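Local coordinates for protein putative oxidoreductase FAD-binding subunit (Sulfolobus tokodaii, PDB 4ZOH) that binds FAD and probably passes electrons through it as the flavin subunit of a molybdenum-containing oxidoreductase, at residues Ala17-Ala31 / Ile45-Ser57. Sequence-based numbering, arbitrary orientation.
Sequences ALEFLEEHQDARPLA and IRPSYIVEIRRFS. With FAD (flavin-adenine dinucleotide), chain H.
Strands 28-30 and 49-52 are the two parallel strands of a beta-alpha-beta unit in the FAD-binding domain, and their pairing illustrates how such a unit presents backbone to a dinucleotide. The ladder runs from Arg28 N, bonded to Tyr49 O at 2.9 Å, to Ile53 N, which reaches Leu30 O at 3.2 Å. The edge of strand 28-30 turned from this ladder, with Ala31 just after it, serves FAD: Pro29 O accepts the ribose hydroxyl O2B at 2.6 Å, and Ala31 N donates to phosphate oxygen O2A. Just beyond the ladder, Arg54 bends at chi3 (34°) and lays its guanidinium edge toward Ala31 O, NH2 lying 2.9 Å away and above the carbonyl plane. Replacing Arg54 by an alanine is likely to leave Ala31 O without this donor and the link between Ala31 and the segment after strand 49-52 lost. Helix 17-23 packs against the sheet through Phe20, whose CZ points onto the centre of the Tyr49 ring, 3.5 Å from Tyr49 CG, in a T-shaped pair with planes at 72°. With CG anti to the carbonyl carbon (chi1 -70°), Tyr49 also turns an edge to the face of His24. Beside them, Val51 CG2 meets Leu21 CD2 at 3.7 Å. Strand 7-10 flanks strand 49-52 across from strand 28-30, while helix 36-41 covers the sheet face bearing Arg28 and Leu30, opposite helix 14-23.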
loop_
_atom_site.group_PDB
_atom_site.type_symbol
_atom_site.label_atom_id
_atom_site.label_comp_id
_atom_site.label_asym_id
_atom_site.label_seq_id
_atom_site.Cartn_x
_atom_site.Cartn_y
_atom_site.Cartn_z
ATOM N N ALA B 17 -27.853 -25.342 25.162
ATOM C CA ALA B 17 -27.556 -23.958 25.649
ATOM C C ALA B 17 -27.716 -23.859 27.174
ATOM O O ALA B 17 -26.788 -23.397 27.880
ATOM C CB ALA B 17 -28.406 -22.897 24.926
ATOM N N LEU B 18 -28.876 -24.339 27.674
ATOM C CA LEU B 18 -29.199 -24.289 29.113
ATOM C C LEU B 18 -28.114 -24.963 29.964
ATOM O O LEU B 18 -27.629 -24.389 30.930
ATOM C CB LEU B 18 -30.603 -24.869 29.371
ATOM C CG LEU B 18 -31.713 -24.036 28.700
ATOM C CD1 LEU B 18 -32.919 -24.850 28.292
ATOM C CD2 LEU B 18 -32.099 -22.850 29.571
ATOM N N GLU B 19 -27.700 -26.162 29.562
ATOM C CA GLU B 19 -26.702 -26.934 30.318
ATOM C C GLU B 19 -25.355 -26.206 30.423
ATOM O O GLU B 19 -24.752 -26.068 31.524
ATOM C CB GLU B 19 -26.546 -28.292 29.643
ATOM C CG GLU B 19 -26.219 -29.411 30.593
ATOM C CD GLU B 19 -25.059 -30.236 30.090
ATOM O OE1 GLU B 19 -24.937 -30.408 28.852
ATOM O OE2 GLU B 19 -24.258 -30.693 30.931
ATOM N N PHE B 20 -24.889 -25.698 29.275
ATOM C CA PHE B 20 -23.639 -24.930 29.278
ATOM C C PHE B 20 -23.739 -23.749 30.223
ATOM O O PHE B 20 -22.796 -23.509 30.988
ATOM C CB PHE B 20 -23.189 -24.460 27.896
ATOM C CG PHE B 20 -21.747 -24.009 27.881
ATOM C CD1 PHE B 20 -20.745 -24.865 27.431
ATOM C CD2 PHE B 20 -21.375 -22.735 28.382
ATOM C CE1 PHE B 20 -19.415 -24.453 27.445
ATOM C CE2 PHE B 20 -20.046 -22.326 28.399
ATOM C CZ PHE B 20 -19.067 -23.189 27.924
ATOM N N LEU B 21 -24.877 -23.045 30.187
ATOM C CA LEU B 21 -25.104 -21.898 31.090
ATOM C C LEU B 21 -25.207 -22.286 32.563
ATOM O O LEU B 21 -24.697 -21.543 33.431
ATOM C CB LEU B 21 -26.334 -21.088 30.677
ATOM C CG LEU B 21 -26.098 -20.327 29.381
ATOM C CD1 LEU B 21 -27.438 -19.938 28.738
ATOM C CD2 LEU B 21 -25.153 -19.152 29.610
ATOM N N GLU B 22 -25.861 -23.441 32.830
ATOM C CA GLU B 22 -25.932 -24.038 34.192
ATOM C C GLU B 22 -24.522 -24.144 34.718
ATOM O O GLU B 22 -24.178 -23.469 35.688
ATOM C CB GLU B 22 -26.505 -25.469 34.205
ATOM C CG GLU B 22 -27.925 -25.682 33.722
ATOM C CD GLU B 22 -28.447 -27.056 34.066
ATOM O OE1 GLU B 22 -28.803 -27.836 33.142
ATOM O OE2 GLU B 22 -28.480 -27.341 35.287
ATOM N N GLU B 23 -23.721 -24.974 34.029
ATOM C CA GLU B 23 -22.350 -25.302 34.429
ATOM C C GLU B 23 -21.330 -24.164 34.358
ATOM O O GLU B 23 -20.285 -24.222 35.007
ATOM C CB GLU B 23 -21.866 -26.489 33.625
ATOM C CG GLU B 23 -22.409 -27.800 34.162
ATOM C CD GLU B 23 -22.857 -28.735 33.065
ATOM O OE1 GLU B 23 -22.062 -28.992 32.144
ATOM O OE2 GLU B 23 -24.012 -29.205 33.122
ATOM N N HIS B 24 -21.621 -23.130 33.570
ATOM C CA HIS B 24 -20.701 -21.991 33.481
ATOM C C HIS B 24 -21.383 -20.682 33.916
ATOM O O HIS B 24 -21.921 -19.909 33.112
ATOM C CB HIS B 24 -20.136 -21.901 32.084
ATOM C CG HIS B 24 -19.273 -23.056 31.735
ATOM N ND1 HIS B 24 -19.752 -24.168 31.065
ATOM C CD2 HIS B 24 -17.966 -23.290 31.990
ATOM C CE1 HIS B 24 -18.764 -25.024 30.888
ATOM N NE2 HIS B 24 -17.669 -24.516 31.435
ATOM N N GLN B 25 -21.343 -20.476 35.217
ATOM C CA GLN B 25 -22.057 -19.435 35.908
ATOM C C GLN B 25 -21.925 -18.112 35.214
ATOM O O GLN B 25 -22.850 -17.321 35.240
ATOM C CB GLN B 25 -21.483 -19.312 37.326
ATOM C CG GLN B 25 -21.776 -20.533 38.211
ATOM C CD GLN B 25 -23.186 -20.517 38.803
ATOM O OE1 GLN B 25 -23.716 -19.456 39.117
ATOM N NE2 GLN B 25 -23.787 -21.690 38.972
ATOM N N ASP B 26 -20.773 -17.855 34.604
ATOM C CA ASP B 26 -20.487 -16.519 34.132
ATOM C C ASP B 26 -20.390 -16.420 32.597
ATOM O O ASP B 26 -19.866 -15.461 32.056
ATOM C CB ASP B 26 -19.226 -16.055 34.794
ATOM C CG ASP B 26 -18.071 -16.663 34.186
ATOM O OD1 ASP B 26 -18.104 -17.889 33.901
ATOM O OD2 ASP B 26 -17.154 -15.896 33.910
ATOM N N ALA B 27 -20.882 -17.432 31.914
ATOM C CA ALA B 27 -21.133 -17.374 30.495
ATOM C C ALA B 27 -22.407 -16.555 30.263
ATOM O O ALA B 27 -23.333 -16.656 31.043
ATOM C CB ALA B 27 -21.305 -18.765 29.940
ATOM N N ARG B 28 -22.438 -15.737 29.221
ATOM C CA ARG B 28 -23.618 -14.899 28.894
ATOM C C ARG B 28 -24.205 -15.378 27.567
ATOM O O ARG B 28 -23.449 -15.621 26.617
ATOM C CB ARG B 28 -23.216 -13.402 28.806
ATOM C CG ARG B 28 -23.002 -12.698 30.145
ATOM C CD ARG B 28 -24.357 -12.410 30.774
ATOM N NE ARG B 28 -24.386 -12.699 32.200
ATOM C CZ ARG B 28 -24.432 -11.767 33.161
ATOM N NH1 ARG B 28 -24.457 -10.474 32.851
ATOM N NH2 ARG B 28 -24.465 -12.117 34.447
ATOM N N PRO B 29 -25.542 -15.533 27.474
ATOM C CA PRO B 29 -26.065 -15.831 26.149
ATOM C C PRO B 29 -26.153 -14.588 25.241
ATOM O O PRO B 29 -26.281 -13.449 25.750
ATOM C CB PRO B 29 -27.460 -16.352 26.448
ATOM C CG PRO B 29 -27.842 -15.648 27.694
ATOM C CD PRO B 29 -26.596 -15.584 28.505
ATOM N N LEU B 30 -26.130 -14.810 23.925
ATOM C CA LEU B 30 -26.134 -13.721 22.918
ATOM C C LEU B 30 -27.389 -13.832 22.124
ATOM O O LEU B 30 -27.587 -14.831 21.459
ATOM C CB LEU B 30 -24.938 -13.837 21.951
ATOM C CG LEU B 30 -24.894 -12.996 20.634
ATOM C CD1 LEU B 30 -24.873 -11.486 20.941
ATOM C CD2 LEU B 30 -23.688 -13.389 19.744
ATOM N N ALA B 31 -28.213 -12.785 22.150
ATOM C CA ALA B 31 -29.367 -12.677 21.272
ATOM C C ALA B 31 -29.068 -11.678 20.136
ATOM O O ALA B 31 -28.269 -11.987 19.228
ATOM C CB ALA B 31 -30.613 -12.273 22.061
ATOM N N ILE B 45 -18.036 -5.867 31.039
ATOM C CA ILE B 45 -18.311 -7.265 31.390
ATOM C C ILE B 45 -17.190 -8.110 30.805
ATOM O O ILE B 45 -16.601 -7.742 29.774
ATOM C CB ILE B 45 -19.741 -7.683 30.928
ATOM C CG1 ILE B 45 -20.286 -8.871 31.699
ATOM C CG2 ILE B 45 -19.902 -7.881 29.413
ATOM C CD1 ILE B 45 -21.803 -8.823 31.742
ATOM N N ARG B 46 -16.901 -9.240 31.446
ATOM C CA ARG B 46 -15.788 -10.116 31.059
ATOM C C ARG B 46 -16.195 -11.549 31.275
ATOM O O ARG B 46 -15.679 -12.182 32.162
ATOM C CB ARG B 46 -14.565 -9.844 31.918
ATOM C CG ARG B 46 -13.927 -8.506 31.656
ATOM C CD ARG B 46 -12.739 -8.290 32.562
ATOM N NE ARG B 46 -12.139 -6.982 32.335
ATOM C CZ ARG B 46 -11.239 -6.735 31.392
ATOM N NH1 ARG B 46 -10.821 -7.692 30.553
ATOM N NH2 ARG B 46 -10.762 -5.518 31.279
ATOM N N PRO B 47 -17.122 -12.067 30.455
ATOM C CA PRO B 47 -17.557 -13.415 30.684
ATOM C C PRO B 47 -16.517 -14.395 30.140
ATOM O O PRO B 47 -15.676 -14.004 29.349
ATOM C CB PRO B 47 -18.855 -13.508 29.889
ATOM C CG PRO B 47 -18.835 -12.410 28.904
ATOM C CD PRO B 47 -17.652 -11.519 29.191
ATOM N N SER B 48 -16.588 -15.652 30.564
ATOM C CA SER B 48 -15.671 -16.693 30.151
ATOM C C SER B 48 -16.110 -17.161 28.788
ATOM O O SER B 48 -15.281 -17.492 27.937
ATOM C CB SER B 48 -15.733 -17.856 31.142
ATOM O OG SER B 48 -17.092 -18.183 31.429
ATOM N N TYR B 49 -17.435 -17.212 28.597
ATOM C CA TYR B 49 -18.012 -17.677 27.365
ATOM C C TYR B 49 -19.208 -16.825 26.949
ATOM O O TYR B 49 -19.973 -16.361 27.766
ATOM C CB TYR B 49 -18.455 -19.144 27.483
ATOM C CG TYR B 49 -17.308 -20.136 27.581
ATOM C CD1 TYR B 49 -16.806 -20.767 26.432
ATOM C CD2 TYR B 49 -16.741 -20.474 28.826
ATOM C CE1 TYR B 49 -15.754 -21.680 26.518
ATOM C CE2 TYR B 49 -15.695 -21.396 28.920
ATOM C CZ TYR B 49 -15.206 -21.995 27.765
ATOM O OH TYR B 49 -14.169 -22.908 27.846
ATOM N N ILE B 50 -19.369 -16.644 25.662
ATOM C CA ILE B 50 -20.612 -16.150 25.162
ATOM C C ILE B 50 -21.294 -17.370 24.521
ATOM O O ILE B 50 -20.684 -18.068 23.701
ATOM C CB ILE B 50 -20.370 -15.012 24.134
ATOM C CG1 ILE B 50 -19.818 -13.745 24.801
ATOM C CG2 ILE B 50 -21.607 -14.752 23.276
ATOM C CD1 ILE B 50 -20.624 -13.196 25.959
ATOM N N VAL B 51 -22.557 -17.605 24.870
ATOM C CA VAL B 51 -23.316 -18.731 24.312
ATOM C C VAL B 51 -24.315 -18.196 23.281
ATOM O O VAL B 51 -25.175 -17.357 23.611
ATOM C CB VAL B 51 -24.054 -19.473 25.461
ATOM C CG1 VAL B 51 -24.869 -20.661 24.969
ATOM C CG2 VAL B 51 -23.092 -19.791 26.596
ATOM N N GLU B 52 -24.245 -18.710 22.057
ATOM C CA GLU B 52 -25.070 -18.151 20.979
ATOM C C GLU B 52 -26.461 -18.805 20.945
ATOM O O GLU B 52 -26.573 -19.973 20.657
ATOM C CB GLU B 52 -24.343 -18.200 19.595
ATOM C CG GLU B 52 -25.195 -17.717 18.437
ATOM C CD GLU B 52 -24.544 -17.842 17.077
ATOM O OE1 GLU B 52 -23.347 -17.491 16.868
ATOM O OE2 GLU B 52 -25.256 -18.262 16.181
ATOM N N ILE B 53 -27.510 -18.039 21.198
ATOM C CA ILE B 53 -28.871 -18.620 21.214
ATOM C C ILE B 53 -29.648 -18.227 19.991
ATOM O O ILE B 53 -30.710 -18.753 19.753
ATOM C CB ILE B 53 -29.627 -18.319 22.527
ATOM C CG1 ILE B 53 -29.884 -16.808 22.697
ATOM C CG2 ILE B 53 -28.850 -18.884 23.727
ATOM C CD1 ILE B 53 -30.978 -16.508 23.721
ATOM N N ARG B 54 -29.048 -17.349 19.182
ATOM C CA ARG B 54 -29.676 -16.653 18.042
ATOM C C ARG B 54 -30.274 -17.562 17.010
ATOM O O ARG B 54 -31.199 -17.171 16.356
ATOM C CB ARG B 54 -28.649 -15.836 17.264
ATOM C CG ARG B 54 -27.844 -14.792 17.995
ATOM C CD ARG B 54 -26.961 -13.985 17.006
ATOM N NE ARG B 54 -27.620 -13.798 15.689
ATOM C CZ ARG B 54 -28.486 -12.823 15.408
ATOM N NH1 ARG B 54 -29.045 -12.732 14.202
ATOM N NH2 ARG B 54 -28.808 -11.945 16.352
ATOM N N ARG B 55 -29.721 -18.754 16.822
ATOM C CA ARG B 55 -30.183 -19.615 15.716
ATOM C C ARG B 55 -31.363 -20.520 16.088
ATOM O O ARG B 55 -31.754 -21.340 15.258
ATOM C CB ARG B 55 -29.028 -20.475 15.135
ATOM C CG ARG B 55 -27.847 -19.657 14.617
ATOM C CD ARG B 55 -26.695 -20.508 14.092
ATOM N NE ARG B 55 -25.582 -19.620 13.755
ATOM C CZ ARG B 55 -25.381 -19.082 12.556
ATOM N NH1 ARG B 55 -26.175 -19.395 11.553
ATOM N NH2 ARG B 55 -24.339 -18.257 12.341
ATOM N N PHE B 56 -31.877 -20.416 17.325
ATOM C CA PHE B 56 -33.092 -21.167 17.769
ATOM C C PHE B 56 -34.330 -20.499 17.233
ATOM O O PHE B 56 -34.944 -19.719 17.904
ATOM C CB PHE B 56 -33.184 -21.196 19.285
ATOM C CG PHE B 56 -32.039 -21.854 19.949
ATOM C CD1 PHE B 56 -31.269 -22.844 19.289
ATOM C CD2 PHE B 56 -31.728 -21.519 21.244
ATOM C CE1 PHE B 56 -30.185 -23.438 19.925
ATOM C CE2 PHE B 56 -30.635 -22.112 21.896
ATOM C CZ PHE B 56 -29.859 -23.068 21.238
ATOM N N SER B 57 -34.691 -20.792 16.016
ATOM C CA SER B 57 -35.654 -19.955 15.357
ATOM C C SER B 57 -37.103 -20.148 15.860
ATOM O O SER B 57 -37.960 -19.290 15.641
ATOM C CB SER B 57 -35.530 -20.090 13.844
ATOM O OG SER B 57 -35.921 -21.366 13.457
HETATM P PA FAD H . -28.343 -8.880 23.910
HETATM O O1A FAD H . -27.473 -7.671 23.832
HETATM O O2A FAD H . -28.070 -10.079 23.107
HETATM O O5B FAD H . -28.413 -9.376 25.390
HETATM C C5B FAD H . -28.626 -8.415 26.470
HETATM C C4B FAD H . -28.625 -9.210 27.890
HETATM O O4B FAD H . -29.646 -10.286 27.947
HETATM C C3B FAD H . -27.300 -9.952 28.017
HETATM O O3B FAD H . -26.874 -9.899 29.356
HETATM C C2B FAD H . -27.592 -11.394 27.539
HETATM O O2B FAD H . -26.718 -12.387 28.090
HETATM C C1B FAD H . -28.965 -11.621 28.072
HETATM N N9A FAD H . -29.979 -12.297 27.272
HETATM C C8A FAD H . -30.307 -12.102 25.997
HETATM N N7A FAD H . -31.372 -12.879 25.688
HETATM C C5A FAD H . -31.712 -13.563 26.807
HETATM C C6A FAD H . -32.726 -14.493 27.120
HETATM N N6A FAD H . -33.589 -14.819 26.162
HETATM N N1A FAD H . -32.792 -15.018 28.357
HETATM C C2A FAD H . -31.951 -14.625 29.349
HETATM N N3A FAD H . -30.976 -13.751 29.078
HETATM C C4A FAD H . -30.833 -13.197 27.820
HETATM N N1 FAD H . -33.316 0.051 23.896
HETATM C C2 FAD H . -34.466 0.752 24.248
HETATM O O2 FAD H . -35.274 0.230 24.990
HETATM N N3 FAD H . -34.700 2.005 23.768
HETATM C C4 FAD H . -33.804 2.613 22.954
HETATM O O4 FAD H . -34.088 3.731 22.511
HETATM C C4X FAD H . -32.616 1.931 22.614
HETATM N N5 FAD H . -31.706 2.544 21.780
HETATM C C5X FAD H . -30.499 1.849 21.465
HETATM C C6 FAD H . -29.560 2.505 20.675
HETATM C C7 FAD H . -28.375 1.846 20.314
HETATM C C7M FAD H . -27.384 2.635 19.429
HETATM C C8 FAD H . -28.124 0.540 20.782
HETATM C C8M FAD H . -26.822 -0.240 20.455
HETATM C C9 FAD H . -29.050 -0.104 21.624
HETATM C C9A FAD H . -30.245 0.545 21.945
HETATM N N10 FAD H . -31.207 -0.060 22.783
HETATM C C10 FAD H . -32.381 0.654 23.089
HETATM C "C1'" FAD H . -31.026 -1.397 23.338
HETATM C "C2'" FAD H . -31.557 -2.477 22.377
HETATM O "O2'" FAD H . -32.999 -2.434 22.416
HETATM C "C3'" FAD H . -31.013 -3.895 22.708
HETATM O "O3'" FAD H . -31.310 -4.690 21.558
HETATM C "C4'" FAD H . -31.663 -4.529 23.927
HETATM O "O4'" FAD H . -31.537 -3.623 25.023
HETATM C "C5'" FAD H . -31.016 -5.881 24.297
HETATM O "O5'" FAD H . -31.634 -6.862 23.423
HETATM P P FAD H . -30.731 -7.814 22.549
HETATM O O1P FAD H . -31.610 -8.874 21.971
HETATM O O2P FAD H . -29.912 -7.026 21.600
HETATM O O3P FAD H . -29.878 -8.440 23.722
#